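Local coordinates for protein CsuE (Acinetobacter baumannii, PDB 6FJY) that probably acts as the tip adhesin of archaic chaperone-usher Csu pili, helping Acinetobacter baumannii attach to surfaces and form biofilms, at residues Leu19-Asn25 with Arg109-Ser115; Glu148-Phe152 with Trp163-Ala167. One frame throughout, in Å; residues are numbered along the deposited sequence.

Contact 1 (Leu19-Asn25 with Arg109-Ser115); sequences LMENGEN and RLPAGQS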
loop_
_atom_site.group_PDB
_atom_site.type_symbol
_atom_site.label_atom_id
_atom_site.label_comp_id
_atom_site.label_asym_id
_atom_site.label_seq_id
_atom_site.Cartn_x
_atom_site.Cartn_y
_atom_site.Cartn_z
ATOM N N LEU D 19 3.342 -5.774 -9.343
ATOM C CA LEU D 19 2.709 -7.007 -9.794
ATOM C C LEU D 19 2.823 -7.191 -11.302
ATOM O O LEU D 19 2.954 -8.319 -11.782
ATOM C CB LEU D 19 1.241 -6.999 -9.371
ATOM C CG LEU D 19 0.359 -8.152 -9.823
ATOM C CD1 LEU D 19 0.985 -9.471 -9.376
ATOM C CD2 LEU D 19 -1.028 -7.995 -9.233
ATOM N N MET D 20 2.759 -6.102 -12.065
ATOM C CA MET D 20 2.771 -6.210 -13.521
ATOM C C MET D 20 4.178 -6.446 -14.054
ATOM O O MET D 20 4.377 -7.283 -14.941
ATOM C CB MET D 20 2.176 -4.945 -14.141
ATOM C CG MET D 20 1.696 -5.108 -15.572
ATOM S SD MET D 20 2.358 -3.846 -16.663
ATOM C CE MET D 20 4.093 -4.274 -16.606
ATOM N N GLU D 21 5.160 -5.719 -13.523
ATOM C CA GLU D 21 6.532 -5.796 -14.008
ATOM C C GLU D 21 7.287 -6.964 -13.390
ATOM O O GLU D 21 7.994 -7.697 -14.092
ATOM C CB GLU D 21 7.264 -4.489 -13.705
ATOM C CG GLU D 21 6.585 -3.262 -14.266
ATOM C CD GLU D 21 7.268 -1.995 -13.840
ATOM O OE1 GLU D 21 8.196 -2.072 -13.007
ATOM O OE2 GLU D 21 6.873 -0.920 -14.333
ATOM N N ASN D 22 7.170 -7.138 -12.075
ATOM C CA ASN D 22 7.932 -8.155 -11.374
ATOM C C ASN D 22 7.091 -9.340 -10.952
ATOM O O ASN D 22 7.648 -10.328 -10.463
ATOM C CB ASN D 22 8.604 -7.560 -10.137
ATOM C CG ASN D 22 9.532 -6.420 -10.474
ATOM O OD1 ASN D 22 10.340 -6.519 -11.398
ATOM N ND2 ASN D 22 9.413 -5.323 -9.733
ATOM N N GLY D 23 5.776 -9.270 -11.142
ATOM C CA GLY D 23 4.908 -10.287 -10.585
ATOM C C GLY D 23 5.064 -10.340 -9.083
ATOM O O GLY D 23 5.253 -9.320 -8.408
ATOM N N GLU D 24 4.994 -11.552 -8.550
ATOM C CA GLU D 24 5.246 -11.783 -7.134
ATOM C C GLU D 24 5.498 -13.268 -6.975
ATOM O O GLU D 24 4.682 -14.084 -7.409
ATOM C CB GLU D 24 4.071 -11.328 -6.277
ATOM C CG GLU D 24 4.156 -11.767 -4.834
ATOM C CD GLU D 24 4.579 -10.659 -3.911
ATOM O OE1 GLU D 24 5.440 -9.838 -4.299
ATOM O OE2 GLU D 24 4.040 -10.606 -2.783
ATOM N N ASN D 25 6.634 -13.617 -6.392
ATOM C CA ASN D 25 7.025 -15.002 -6.209
ATOM C C ASN D 25 7.228 -15.261 -4.722
ATOM O O ASN D 25 7.671 -14.374 -3.985
ATOM C CB ASN D 25 8.309 -15.326 -7.009
ATOM C CG ASN D 25 8.142 -15.106 -8.515
ATOM O OD1 ASN D 25 7.056 -15.271 -9.063
ATOM N ND2 ASN D 25 9.225 -14.740 -9.188
ATOM N N ARG D 109 2.377 -17.966 -5.889
ATOM C CA ARG D 109 3.157 -17.379 -6.970
ATOM C C ARG D 109 2.197 -16.658 -7.908
ATOM O O ARG D 109 1.340 -17.291 -8.533
ATOM C CB ARG D 109 3.947 -18.456 -7.721
ATOM C CG ARG D 109 4.889 -17.908 -8.788
ATOM C CD ARG D 109 5.698 -19.009 -9.462
ATOM N NE ARG D 109 6.663 -19.633 -8.556
ATOM C CZ ARG D 109 7.345 -20.740 -8.844
ATOM N NH1 ARG D 109 7.178 -21.348 -10.014
ATOM N NH2 ARG D 109 8.202 -21.236 -7.963
ATOM N N LEU D 110 2.335 -15.338 -7.999
ATOM C CA LEU D 110 1.642 -14.566 -9.016
ATOM C C LEU D 110 2.560 -14.390 -10.218
ATOM O O LEU D 110 3.593 -13.711 -10.098
ATOM C CB LEU D 110 1.224 -13.219 -8.465
ATOM C CG LEU D 110 0.174 -13.322 -7.364
ATOM C CD1 LEU D 110 -0.188 -11.959 -6.813
ATOM C CD2 LEU D 110 -1.049 -14.007 -7.906
ATOM N N PRO D 111 2.255 -14.992 -11.365
ATOM C CA PRO D 111 3.078 -14.770 -12.560
ATOM C C PRO D 111 3.127 -13.303 -12.959
ATOM O O PRO D 111 2.122 -12.592 -12.905
ATOM C CB PRO D 111 2.376 -15.610 -13.630
ATOM C CG PRO D 111 1.694 -16.690 -12.858
ATOM C CD PRO D 111 1.284 -16.080 -11.558
ATOM N N ALA D 112 4.310 -12.865 -13.392
ATOM C CA ALA D 112 4.486 -11.508 -13.886
ATOM C C ALA D 112 3.691 -11.294 -15.166
ATOM O O ALA D 112 3.278 -12.241 -15.842
ATOM C CB ALA D 112 5.966 -11.201 -14.138
ATOM N N GLY D 113 3.489 -10.024 -15.502
ATOM C CA GLY D 113 2.745 -9.664 -16.691
ATOM C C GLY D 113 1.247 -9.616 -16.517
ATOM O O GLY D 113 0.521 -9.638 -17.516
ATOM N N GLN D 114 0.761 -9.551 -15.282
ATOM C CA GLN D 114 -0.664 -9.472 -14.985
ATOM C C GLN D 114 -0.997 -8.052 -14.548
ATOM O O GLN D 114 -0.503 -7.584 -13.515
ATOM C CB GLN D 114 -1.058 -10.472 -13.900
ATOM C CG GLN D 114 -0.722 -11.922 -14.213
ATOM C CD GLN D 114 -1.465 -12.899 -13.298
ATOM O OE1 GLN D 114 -2.680 -12.794 -13.116
ATOM N NE2 GLN D 114 -0.731 -13.837 -12.706
ATOM N N SER D 115 -1.833 -7.375 -15.329
ATOM C CA SER D 115 -2.217 -5.992 -15.081
ATOM C C SER D 115 -3.685 -5.970 -14.683
ATOM O O SER D 115 -4.553 -6.316 -15.491
ATOM C CB SER D 115 -1.970 -5.123 -16.317
ATOM O OG SER D 115 -2.349 -3.776 -16.087
#

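Contact 2 (Glu148-Phe152 with Trp163-Ala167); sequences ESPGF and WGSGA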
loop_
_atom_site.group_PDB
_atom_site.type_symbol
_atom_site.label_atom_id
_atom_site.label_comp_id
_atom_site.label_asym_id
_atom_site.label_seq_id
_atom_site.Cartn_x
_atom_site.Cartn_y
_atom_site.Cartn_z
ATOM N N GLU D 148 0.266 -37.758 15.231
ATOM C CA GLU D 148 -0.243 -38.562 14.136
ATOM C C GLU D 148 -1.668 -38.165 13.787
ATOM O O GLU D 148 -2.449 -37.739 14.641
ATOM C CB GLU D 148 -0.190 -40.060 14.472
ATOM C CG GLU D 148 1.209 -40.636 14.407
ATOM C CD GLU D 148 1.374 -41.892 15.231
ATOM O OE1 GLU D 148 0.595 -42.092 16.189
ATOM O OE2 GLU D 148 2.306 -42.668 14.934
ATOM N N SER D 149 -1.970 -38.281 12.502
ATOM C CA SER D 149 -3.315 -38.222 11.980
ATOM C C SER D 149 -3.998 -39.558 12.244
ATOM O O SER D 149 -3.327 -40.561 12.500
ATOM C CB SER D 149 -3.277 -37.907 10.485
ATOM O OG SER D 149 -2.539 -38.886 9.778
ATOM N N PRO D 150 -5.331 -39.604 12.185
ATOM C CA PRO D 150 -6.052 -40.774 12.716
ATOM C C PRO D 150 -5.809 -42.036 11.897
ATOM O O PRO D 150 -5.914 -42.033 10.669
ATOM C CB PRO D 150 -7.518 -40.341 12.654
ATOM C CG PRO D 150 -7.557 -39.304 11.596
ATOM C CD PRO D 150 -6.260 -38.568 11.698
ATOM N N GLY D 151 -5.500 -43.125 12.600
ATOM C CA GLY D 151 -5.281 -44.411 11.976
ATOM C C GLY D 151 -3.870 -44.677 11.507
ATOM O O GLY D 151 -3.643 -45.690 10.835
ATOM N N PHE D 152 -2.914 -43.810 11.840
ATOM C CA PHE D 152 -1.553 -43.966 11.350
ATOM C C PHE D 152 -0.837 -45.095 12.080
ATOM O O PHE D 152 -0.940 -45.230 13.303
ATOM C CB PHE D 152 -0.762 -42.665 11.510
ATOM C CG PHE D 152 0.330 -42.501 10.486
ATOM C CD1 PHE D 152 1.505 -43.224 10.583
ATOM C CD2 PHE D 152 0.162 -41.649 9.408
ATOM C CE1 PHE D 152 2.495 -43.099 9.632
ATOM C CE2 PHE D 152 1.147 -41.518 8.458
ATOM C CZ PHE D 152 2.318 -42.243 8.572
ATOM N N TRP D 163 -1.282 -45.079 6.267
ATOM C CA TRP D 163 -1.471 -43.634 6.322
ATOM C C TRP D 163 -2.696 -43.252 7.143
ATOM O O TRP D 163 -2.770 -42.123 7.639
ATOM C CB TRP D 163 -1.610 -43.056 4.910
ATOM C CG TRP D 163 -0.393 -43.185 4.040
ATOM C CD1 TRP D 163 -0.186 -44.101 3.049
ATOM C CD2 TRP D 163 0.770 -42.349 4.062
ATOM N NE1 TRP D 163 1.039 -43.895 2.459
ATOM C CE2 TRP D 163 1.646 -42.824 3.066
ATOM C CE3 TRP D 163 1.160 -41.249 4.835
ATOM C CZ2 TRP D 163 2.889 -42.236 2.821
ATOM C CZ3 TRP D 163 2.395 -40.670 4.591
ATOM C CH2 TRP D 163 3.243 -41.165 3.594
ATOM N N GLY D 164 -3.659 -44.162 7.287
ATOM C CA GLY D 164 -4.882 -43.853 7.997
ATOM C C GLY D 164 -5.893 -43.143 7.114
ATOM O O GLY D 164 -5.802 -43.130 5.883
ATOM N N SER D 165 -6.870 -42.524 7.774
ATOM C CA SER D 165 -7.947 -41.832 7.076
ATOM C C SER D 165 -7.641 -40.366 6.797
ATOM O O SER D 165 -8.311 -39.759 5.953
ATOM C CB SER D 165 -9.246 -41.935 7.885
ATOM O OG SER D 165 -9.059 -41.430 9.200
ATOM N N GLY D 166 -6.675 -39.777 7.496
ATOM C CA GLY D 166 -6.264 -38.414 7.220
ATOM C C GLY D 166 -7.010 -37.371 8.031
ATOM O O GLY D 166 -7.945 -37.652 8.787
ATOM N N ALA D 167 -6.558 -36.125 7.873
ATOM C CA ALA D 167 -7.149 -34.974 8.542
ATOM C C ALA D 167 -7.196 -33.801 7.576
ATOM O O ALA D 167 -6.212 -33.513 6.888
ATOM C CB ALA D 167 -6.364 -34.585 9.798
#

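Contact 1 (Leu19-Asn25 with Arg109-Ser115)
L19 and L110 meet through their methyl groups where a short helix leads into strand 24-31 of the Ig-like beta sandwich, and the two side chains run across one another at a slant. A chi1 of 176° sets the L19 branch opposite its backbone N and swings CD1 over to L110, coming within 3.8 Å of L110 CD1 and touching L110 CB as well. L110 is buried; it also touches A70 of strand 67-73, so the leucine pair joins the helix end to the sandwich interior. M20 takes a different route: its chain folds at chi2 and chi3, CG lies alongside CB of S115 at 3.7 Å, and the sulfur end leads away from 109-115. CA of M20 makes a CA-H...O contact with Q114 O, 3.6 Å apart and well bent, while M20 O accepts a hydrogen bond from G113 N at 2.9 Å. After the helix, G23 adopts positive phi (59°), and its bare CA passes 3.5 Å from CA of A112, whose methyl packs against the G23 backbone. The chain then enters strand 24-31, where E24 and L110 form an antiparallel hydrogen-bonded pair: E24 N donates to L110 O at 3.0 Å and L110 N returns a bond to E24 O at 2.7 Å. The side chains of this pair start out on one face of the sheet, but the glutamate carboxylate leads away. E21 points away from 109-115, and its OE2 makes a salt bridge with R209. Q114 NE2 hydrogen-bonds to N69 O and also to P111 O at 3.1 Å, in the plane of that P111 carbonyl and on a lone pair.

Contact 2 (Glu148-Phe152 with Trp163-Ala167)
P150 and S165 supply the polar bond of this contact: S165 N donates a hydrogen bond to P150 O at 3.1 Å. The same oxygen receives a weaker CA-H contact from G164 CA at 3.4 Å, so two neighbouring groups of one loop converge on one acceptor of the other. Van der Waals packing comes next. The pyrrolidine ring of P150 lies against the backbone of its partner loop, with CG only 3.3 Å from G166 O and close to OG of S165, while CD brushes the methyl of A167. The aromatic part is F152 with W163, side by side and pointing the same way, their planes almost perpendicular at 86° and CE2 of F152 3.6 Å from CE3 of W163. The first torsion of F152, -152°, turns the phenyl away from its own N and brings F152 CD2 to 3.5 Å from W163 O, obliquely to the ring. Outside the pair, K49 makes a cation-pi contact with the indole, and S149 OG is hydrogen-bonded to Y133 N, in strand 119-136. The underlying motif is a type II beta turn, S149 to F152, with proline and glycine in their classic central positions.

How the contacts relate
Contact 1 joins a helix end and strand ends, whereas contact 2 packs loop on loop; they share no residues, and about 22 Å separates their nearest atoms. Contact 1 is partly buried and nearer the middle of the chain: it couples helix 16-21 and strand 24-31 to the end of strand 103-110, combining one strand-paired residue couple with interior leucines. Contact 2 is a surface contact, its centre about 38 Å from that of the chain; it folds together two parts of the loop region between strands 146-148 and 167-184. There a single backbone bond works with one type II turn, a glycine-rich loop, a proline and an aromatic pair. The comparison illustrates sheet hydrogen bonding giving way to turn geometry and ring packing.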